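Local structure of ABC transporter, substrate binding protein (Polyamine) (Agrobacterium tumefaciens, 4EUO) at residues 55-61 against 225-231; 62-66 against 297-302; 169-173 against 308-314. The protein binds gamma-aminobutyric acid (GABA) in the periplasm and probably hands it to an ABC transporter for uptake. All blocks are in the same frame, centred on the assembly; numbering follows the deposited sequence.

In the fold
Contact 1 holds part of the GABA pocket: E60, at the end of strand 56-60, and D226, within strand 215-229, belong to it, and D226 binds the ligand amine. Contact 2 follows directly, since helix 61-67 begins where strand 56-60 ends; their centres lie about 13 Å apart. The two touch through A64, whose CB rests 3.6 Å from S227 OG. In contact 2 the side chain of D62 is about 8 Å from the bound ABU (GABA). Contacts 2 and 3 share helix 301-313, with centres about 21 Å apart and nearest atoms about 6 Å apart. Contact 3 is the peripheral one, its centre about 28 Å from that of contact 1.

Contact 1. Residues 55-61 against 225-231; sequences DVVDVEG and ADSLVVP. With ABU (gamma-amino-butanoic acid), chain E.
The carboxylates of D58 and D226 meet with their planes turned 65° apart, and the two side chains cross at about a right angle. D58 OD1 lies 2.5 Å from D226 OD2. One of the two acids probably holds a proton and donates it. D226 also faces the ligand: ABU N donates to D226 OD1 at 2.8 Å, with a longer, weak bond to OD2. D226 therefore touches D58 through OD2 and holds the amine mainly through OD1. The E60 carboxylate is turned 90° from that of D226, although the two side chains run the same way. E60 CG passes 3.7 Å from ABU N, while the E60 oxygens bond to Y40 and Y135. CG of D58 is anti to the backbone N (chi1 -180°), which carries OD1 across to D226. W8 and S98 also bond to the D58 carboxylate and help fix its rotation.

Behind these acids the strands pair antiparallel. V57 and V229 form one hydrogen-bonded pair, with V57 N to V229 O at 2.9 Å. V59 and S227 form the next. D58 with L228 and E60 with D226 are non-hydrogen-bonded pairs. On the face of V57, V59 and V229, V59 CG1 packs against V229 CG2 at 3.8 Å, and V57 CG2 meets P231 CG at 3.6 Å. L228 CD2 lies against D58 CB on the other face. Past the last pair, G61 N bonds to A225 O at 2.9 Å. E60 stands where strand 56-60 turns into helix 61-67, as its N-cap, and D226 comes from the neighbouring long strand. T12, R203 and Y262 bond the ligand too. D226 binds the amine and E60 lines the pocket beside it, in the ligand site of a periplasmic binding protein.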
# COMPACT_ATOMS: atom_id res chain seq x y z
N ASP A 55 9.78 -11.70 11.14
CA ASP A 55 9.08 -11.57 12.43
C ASP A 55 7.92 -10.57 12.41
O ASP A 55 6.90 -10.80 13.04
CB ASP A 55 10.11 -11.21 13.52
CG ASP A 55 11.18 -12.27 13.60
OD1 ASP A 55 10.82 -13.45 13.75
OD2 ASP A 55 12.36 -11.93 13.41
N VAL A 56 8.12 -9.49 11.67
CA VAL A 56 7.07 -8.49 11.47
C VAL A 56 7.05 -8.25 9.98
O VAL A 56 8.09 -8.04 9.35
CB VAL A 56 7.32 -7.19 12.26
CG1 VAL A 56 6.27 -6.13 11.88
CG2 VAL A 56 7.27 -7.46 13.78
N VAL A 57 5.84 -8.29 9.40
CA VAL A 57 5.69 -8.05 7.97
C VAL A 57 4.70 -6.90 7.75
O VAL A 57 3.62 -6.88 8.33
CB VAL A 57 5.20 -9.32 7.24
CG1 VAL A 57 5.22 -9.14 5.72
CG2 VAL A 57 6.05 -10.56 7.60
N ASP A 58 5.07 -6.01 6.85
CA ASP A 58 4.16 -4.98 6.40
C ASP A 58 3.41 -5.58 5.18
O ASP A 58 4.02 -5.95 4.17
CB ASP A 58 4.97 -3.74 6.01
CG ASP A 58 4.13 -2.59 5.52
OD1 ASP A 58 3.32 -2.81 4.59
OD2 ASP A 58 4.26 -1.50 6.08
N VAL A 59 2.08 -5.68 5.33
CA VAL A 59 1.23 -6.30 4.31
C VAL A 59 0.11 -5.36 3.92
O VAL A 59 -0.18 -4.40 4.61
CB VAL A 59 0.64 -7.65 4.82
CG1 VAL A 59 1.73 -8.66 5.15
CG2 VAL A 59 -0.28 -7.43 6.03
N GLU A 60 -0.62 -5.71 2.84
CA GLU A 60 -1.82 -4.97 2.50
C GLU A 60 -2.94 -5.29 3.48
O GLU A 60 -3.07 -6.46 3.91
CB GLU A 60 -2.22 -5.29 1.06
CG GLU A 60 -1.25 -4.62 0.08
CD GLU A 60 -1.07 -5.32 -1.25
OE1 GLU A 60 -1.11 -6.57 -1.31
OE2 GLU A 60 -0.79 -4.62 -2.24
N GLY A 61 -3.77 -4.30 3.81
CA GLY A 61 -4.80 -4.52 4.82
C GLY A 61 -5.84 -5.57 4.49
O GLY A 61 -6.37 -6.23 5.41
N ALA A 225 -4.89 0.93 3.27
CA ALA A 225 -3.88 0.99 4.30
C ALA A 225 -3.12 -0.30 4.31
O ALA A 225 -3.67 -1.36 3.99
CB ALA A 225 -4.49 1.26 5.68
N ASP A 226 -1.86 -0.22 4.73
CA ASP A 226 -1.09 -1.41 5.02
C ASP A 226 -1.22 -1.71 6.51
O ASP A 226 -1.60 -0.84 7.31
CB ASP A 226 0.38 -1.26 4.66
CG ASP A 226 0.69 -1.54 3.19
OD1 ASP A 226 -0.25 -1.61 2.37
OD2 ASP A 226 1.89 -1.74 2.86
N SER A 227 -0.82 -2.93 6.88
CA SER A 227 -0.89 -3.41 8.24
C SER A 227 0.42 -4.04 8.63
O SER A 227 1.19 -4.48 7.77
CB SER A 227 -1.95 -4.50 8.33
OG SER A 227 -3.20 -4.01 7.86
N LEU A 228 0.63 -4.15 9.95
CA LEU A 228 1.76 -4.94 10.49
C LEU A 228 1.19 -6.20 11.08
O LEU A 228 0.19 -6.18 11.80
CB LEU A 228 2.54 -4.18 11.56
CG LEU A 228 3.16 -2.89 11.09
CD1 LEU A 228 3.91 -2.22 12.22
CD2 LEU A 228 4.11 -3.09 9.87
N VAL A 229 1.81 -7.35 10.69
CA VAL A 229 1.42 -8.67 11.15
C VAL A 229 2.65 -9.46 11.56
O VAL A 229 3.78 -9.09 11.22
CB VAL A 229 0.62 -9.43 10.07
CG1 VAL A 229 -0.65 -8.66 9.71
CG2 VAL A 229 1.45 -9.69 8.81
N VAL A 230 2.38 -10.56 12.29
CA VAL A 230 3.44 -11.43 12.78
C VAL A 230 3.16 -12.83 12.28
O VAL A 230 2.18 -13.44 12.68
CB VAL A 230 3.44 -11.39 14.32
CG1 VAL A 230 4.50 -12.36 14.87
CG2 VAL A 230 3.70 -9.99 14.84
N PRO A 231 4.00 -13.36 11.38
CA PRO A 231 3.72 -14.72 10.87
C PRO A 231 3.69 -15.79 11.97
O PRO A 231 4.54 -15.76 12.87
CB PRO A 231 4.84 -14.97 9.87
CG PRO A 231 5.24 -13.59 9.42
CD PRO A 231 5.14 -12.75 10.69
N ABU E . 1.02 -1.69 -0.08
CD ABU E . 1.53 -0.32 -0.22
CB ABU E . 3.03 -0.29 -0.36
CG ABU E . 3.50 1.12 -0.46
C ABU E . 4.97 1.31 -0.75
O ABU E . 5.37 2.49 -1.21
OXT ABU E . 5.84 0.33 -0.68

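Contact 2. Residues 62-66 against 297-302; sequences DYAAQ and WAQHRD
R301 reaches across to D62, Y63 and Q66. Its CB approaches Q66 OE1 at 4.1 Å, and CG passes near D62 OD2. With CG anti to the backbone N (chi1 -154°) and the chain extended to NE, the guanidinium reaches the D62 carboxylate. CD lies 3.6 Å from Q66 CD, where the two side chains cross at about a right angle. NE then makes the salt bridge, 3.0 Å to D62 OD2. It comes from above the carboxylate plane, and the bond is bent, with 133° at the hydrogen.

This joins helix 61-67 to the junction where helix 294-299 gives way to helix 301-313, with H300 as N-cap. A298 packs at the same junction, its CB 3.7 Å from A65 CB.

Farther out, the guanidinium sits face-on to the edge of the Y63 ring, the planes 84° apart, with CD1 over its centre. Y63 also stacks on Y40. At the tips, NH2 donates to a water that also lies 2.8 Å from D62 OD1, and NH1 donates to another that bridges Q66 OE1 and D302 OD1. Q66 NE2 turns back to Y63 O at 3.1 Å in a nearly straight bond, and K70 binds both Q66 OE1 and D302.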
# COMPACT_ATOMS: atom_id res chain seq x y z
N ASP A 62 -6.16 -5.76 3.21
CA ASP A 62 -7.14 -6.79 2.86
C ASP A 62 -6.57 -8.19 3.09
O ASP A 62 -7.28 -9.09 3.54
CB ASP A 62 -7.64 -6.61 1.43
CG ASP A 62 -6.58 -6.89 0.39
OD1 ASP A 62 -5.55 -6.17 0.37
OD2 ASP A 62 -6.75 -7.86 -0.37
N TYR A 63 -5.28 -8.37 2.80
CA TYR A 63 -4.61 -9.62 3.11
C TYR A 63 -4.60 -9.82 4.64
O TYR A 63 -5.01 -10.90 5.13
CB TYR A 63 -3.18 -9.62 2.57
CG TYR A 63 -2.37 -10.79 3.09
CD1 TYR A 63 -2.41 -12.02 2.44
CD2 TYR A 63 -1.60 -10.67 4.24
CE1 TYR A 63 -1.67 -13.11 2.92
CE2 TYR A 63 -0.86 -11.75 4.73
CZ TYR A 63 -0.90 -12.95 4.07
OH TYR A 63 -0.15 -14.00 4.55
N ALA A 64 -4.21 -8.78 5.42
CA ALA A 64 -4.15 -8.91 6.89
C ALA A 64 -5.47 -9.35 7.48
O ALA A 64 -5.47 -10.16 8.43
CB ALA A 64 -3.77 -7.57 7.49
N ALA A 65 -6.59 -8.81 6.98
CA ALA A 65 -7.90 -9.07 7.54
C ALA A 65 -8.41 -10.46 7.28
O ALA A 65 -9.39 -10.87 7.92
CB ALA A 65 -8.90 -8.01 7.09
N GLN A 66 -7.80 -11.20 6.36
CA GLN A 66 -8.23 -12.58 6.17
C GLN A 66 -7.17 -13.63 6.46
O GLN A 66 -7.51 -14.81 6.47
CB GLN A 66 -8.89 -12.75 4.80
CG GLN A 66 -7.98 -12.37 3.66
CD GLN A 66 -7.10 -13.47 3.18
OE1 GLN A 66 -7.58 -14.44 2.58
NE2 GLN A 66 -5.79 -13.33 3.42
N TRP A 297 -12.82 -6.72 0.24
CA TRP A 297 -11.83 -7.52 -0.44
C TRP A 297 -11.40 -8.71 0.43
O TRP A 297 -11.28 -9.83 -0.10
CB TRP A 297 -10.61 -6.65 -0.81
CG TRP A 297 -10.77 -5.98 -2.14
CD1 TRP A 297 -11.47 -4.84 -2.42
CD2 TRP A 297 -10.17 -6.40 -3.36
NE1 TRP A 297 -11.32 -4.51 -3.75
CE2 TRP A 297 -10.51 -5.45 -4.35
CE3 TRP A 297 -9.29 -7.43 -3.69
CZ2 TRP A 297 -10.03 -5.53 -5.66
CZ3 TRP A 297 -8.80 -7.50 -4.98
CH2 TRP A 297 -9.17 -6.57 -5.95
N ALA A 298 -11.21 -8.52 1.74
CA ALA A 298 -10.78 -9.63 2.60
C ALA A 298 -11.83 -10.76 2.54
O ALA A 298 -11.46 -11.93 2.46
CB ALA A 298 -10.66 -9.15 4.03
N GLN A 299 -13.12 -10.40 2.50
CA GLN A 299 -14.22 -11.41 2.50
C GLN A 299 -14.29 -12.16 1.19
O GLN A 299 -14.87 -13.27 1.16
CB GLN A 299 -15.57 -10.73 2.77
CG GLN A 299 -15.72 -10.17 4.18
CD GLN A 299 -17.05 -9.44 4.44
OE1 GLN A 299 -17.10 -8.36 5.02
NE2 GLN A 299 -18.16 -10.01 4.03
N HIS A 300 -13.76 -11.60 0.09
CA HIS A 300 -13.87 -12.20 -1.24
C HIS A 300 -12.48 -12.35 -1.86
O HIS A 300 -12.34 -12.46 -3.08
CB HIS A 300 -14.71 -11.26 -2.14
CG HIS A 300 -16.07 -10.90 -1.59
ND1 HIS A 300 -17.22 -11.60 -1.92
CD2 HIS A 300 -16.40 -9.90 -0.74
CE1 HIS A 300 -18.21 -11.01 -1.25
NE2 HIS A 300 -17.76 -9.98 -0.52
N ARG A 301 -11.44 -12.39 -1.02
CA ARG A 301 -10.08 -12.28 -1.55
C ARG A 301 -9.67 -13.31 -2.55
O ARG A 301 -9.12 -12.97 -3.61
CB ARG A 301 -9.07 -12.16 -0.42
CG ARG A 301 -7.79 -11.44 -0.82
CD ARG A 301 -6.84 -11.26 0.36
NE ARG A 301 -5.62 -10.58 -0.10
CZ ARG A 301 -4.63 -11.17 -0.76
NH1 ARG A 301 -4.59 -12.50 -0.86
NH2 ARG A 301 -3.63 -10.45 -1.26
N ASP A 302 -9.94 -14.59 -2.23
CA ASP A 302 -9.53 -15.66 -3.13
C ASP A 302 -10.28 -15.62 -4.44
O ASP A 302 -9.69 -15.82 -5.51
CB ASP A 302 -9.74 -17.02 -2.45
CG ASP A 302 -8.93 -17.17 -1.18
OD1 ASP A 302 -7.84 -16.58 -1.11
OD2 ASP A 302 -9.38 -17.90 -0.28
O HOH W 1 -3.81 -7.68 -1.21
O HOH W 2 -6.24 -14.69 -0.27
O HOH W 3 -10.80 -14.65 2.35

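Contact 3. Residues 169-173 against 308-314; sequences LDTIK and WYAWQAK
The indole of W311 is packed between K173 and L169, and F166 also stacks on it. K173 runs antiparallel to the W311 side chain with CE over one indole face; L169 CD1 lies over the opposite face. With CG anti to the backbone N (chi1 -160°) and its chain extended, K173 lies lengthwise along the ring. CE makes a CH-pi contact, 4.0 Å from the centroid of the six-membered ring. NZ stands over the five-membered ring in a cation-pi contact, 4.4 Å from its centroid. On the other side, L169 crosses the indole at about a right angle, and its CB comes within 3.4 Å of W311 CZ2. L169 CD1 also reaches W308 CZ3.

D170 meets the indole at its edge. W311 NE1 donates to D170 OD1 at 2.8 Å, nearly in the ring plane but from above the carboxylate plane. K314 bends at chi3 and chi4, and its NZ forms a salt bridge to D170 OD2 at 3.2 Å, approaching on the syn side. Two waters also link these groups.

K173 NZ donates to W311 O at 2.8 Å, with weak bonds to Q312 O and K314 O. These carbonyls lie at and just past the C-terminal end of helix 301-313. A lysine amine on helix-end carbonyls and a second lysine on D170 probably steady the last modelled residues by charge against segment 169-173.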
# COMPACT_ATOMS: atom_id res chain seq x y z
N LEU A 169 -11.22 -2.44 -18.55
CA LEU A 169 -9.78 -2.71 -18.68
C LEU A 169 -9.42 -3.27 -20.06
O LEU A 169 -8.38 -2.92 -20.60
CB LEU A 169 -9.29 -3.67 -17.58
CG LEU A 169 -9.19 -3.00 -16.22
CD1 LEU A 169 -9.32 -4.04 -15.10
CD2 LEU A 169 -7.88 -2.21 -16.11
N ASP A 170 -10.31 -4.09 -20.66
CA ASP A 170 -10.05 -4.63 -22.01
C ASP A 170 -9.85 -3.53 -23.03
O ASP A 170 -9.10 -3.75 -23.99
CB ASP A 170 -11.23 -5.50 -22.44
CG ASP A 170 -11.21 -6.90 -21.88
OD1 ASP A 170 -10.16 -7.30 -21.33
OD2 ASP A 170 -12.24 -7.60 -22.00
N THR A 171 -10.51 -2.35 -22.85
CA THR A 171 -10.36 -1.27 -23.83
C THR A 171 -8.94 -0.71 -23.91
O THR A 171 -8.60 -0.03 -24.90
CB THR A 171 -11.37 -0.14 -23.57
OG1 THR A 171 -11.01 0.60 -22.39
CG2 THR A 171 -12.82 -0.61 -23.50
N ILE A 172 -8.11 -0.94 -22.86
CA ILE A 172 -6.75 -0.41 -22.85
C ILE A 172 -5.72 -1.48 -22.56
O ILE A 172 -4.54 -1.13 -22.42
CB ILE A 172 -6.61 0.74 -21.80
CG1 ILE A 172 -6.80 0.23 -20.35
CG2 ILE A 172 -7.58 1.89 -22.11
CD1 ILE A 172 -6.20 1.16 -19.28
N LYS A 173 -6.13 -2.75 -22.48
CA LYS A 173 -5.27 -3.85 -22.05
C LYS A 173 -3.92 -3.90 -22.75
O LYS A 173 -2.90 -4.08 -22.10
CB LYS A 173 -6.00 -5.19 -22.14
CG LYS A 173 -5.37 -6.27 -21.28
CD LYS A 173 -6.14 -7.56 -21.44
CE LYS A 173 -5.64 -8.62 -20.50
NZ LYS A 173 -6.29 -9.92 -20.83
N TRP A 308 -9.18 -12.12 -11.33
CA TRP A 308 -8.19 -11.17 -11.78
C TRP A 308 -7.09 -11.84 -12.62
O TRP A 308 -6.82 -11.40 -13.72
CB TRP A 308 -7.59 -10.45 -10.56
CG TRP A 308 -6.41 -9.58 -10.87
CD1 TRP A 308 -5.09 -9.90 -10.69
CD2 TRP A 308 -6.44 -8.30 -11.50
NE1 TRP A 308 -4.29 -8.84 -11.10
CE2 TRP A 308 -5.10 -7.85 -11.61
CE3 TRP A 308 -7.48 -7.44 -11.91
CZ2 TRP A 308 -4.77 -6.62 -12.15
CZ3 TRP A 308 -7.15 -6.21 -12.46
CH2 TRP A 308 -5.81 -5.80 -12.56
N TYR A 309 -6.50 -12.92 -12.10
CA TYR A 309 -5.43 -13.61 -12.84
C TYR A 309 -5.95 -14.29 -14.09
O TYR A 309 -5.28 -14.25 -15.12
CB TYR A 309 -4.63 -14.54 -11.93
CG TYR A 309 -3.90 -13.79 -10.84
CD1 TYR A 309 -2.98 -12.79 -11.16
CD2 TYR A 309 -4.17 -14.02 -9.50
CE1 TYR A 309 -2.33 -12.07 -10.16
CE2 TYR A 309 -3.54 -13.31 -8.50
CZ TYR A 309 -2.63 -12.31 -8.83
OH TYR A 309 -2.05 -11.58 -7.83
N ALA A 310 -7.17 -14.84 -14.04
CA ALA A 310 -7.77 -15.44 -15.24
C ALA A 310 -8.02 -14.38 -16.30
O ALA A 310 -7.69 -14.58 -17.47
CB ALA A 310 -9.06 -16.15 -14.89
N TRP A 311 -8.48 -13.18 -15.89
CA TRP A 311 -8.71 -12.13 -16.85
C TRP A 311 -7.38 -11.66 -17.47
O TRP A 311 -7.30 -11.42 -18.68
CB TRP A 311 -9.47 -10.95 -16.20
CG TRP A 311 -9.40 -9.73 -17.05
CD1 TRP A 311 -10.12 -9.49 -18.19
CD2 TRP A 311 -8.43 -8.66 -16.96
NE1 TRP A 311 -9.68 -8.33 -18.79
CE2 TRP A 311 -8.64 -7.81 -18.06
CE3 TRP A 311 -7.39 -8.36 -16.06
CZ2 TRP A 311 -7.86 -6.68 -18.29
CZ3 TRP A 311 -6.62 -7.23 -16.28
CH2 TRP A 311 -6.85 -6.41 -17.40
N GLN A 312 -6.33 -11.53 -16.65
CA GLN A 312 -5.03 -11.11 -17.17
C GLN A 312 -4.55 -12.06 -18.28
O GLN A 312 -3.99 -11.61 -19.28
CB GLN A 312 -3.99 -11.05 -16.05
CG GLN A 312 -4.09 -9.74 -15.25
CD GLN A 312 -2.99 -9.64 -14.25
OE1 GLN A 312 -2.60 -10.64 -13.64
NE2 GLN A 312 -2.48 -8.44 -14.00
N ALA A 313 -4.84 -13.36 -18.11
CA ALA A 313 -4.39 -14.39 -19.08
C ALA A 313 -5.33 -14.57 -20.28
O ALA A 313 -4.94 -15.20 -21.26
CB ALA A 313 -4.17 -15.70 -18.36
N LYS A 314 -6.52 -13.98 -20.23
CA LYS A 314 -7.52 -14.06 -21.31
C LYS A 314 -7.03 -13.37 -22.59
O LYS A 314 -6.42 -12.31 -22.52
CB LYS A 314 -8.87 -13.48 -20.83
CG LYS A 314 -9.99 -13.44 -21.88
CD LYS A 314 -11.36 -13.10 -21.27
CE LYS A 314 -11.50 -11.68 -20.76
NZ LYS A 314 -11.59 -10.68 -21.85
O HOH W 4 -8.99 -9.71 -22.04
O HOH W 5 -13.45 -9.05 -20.07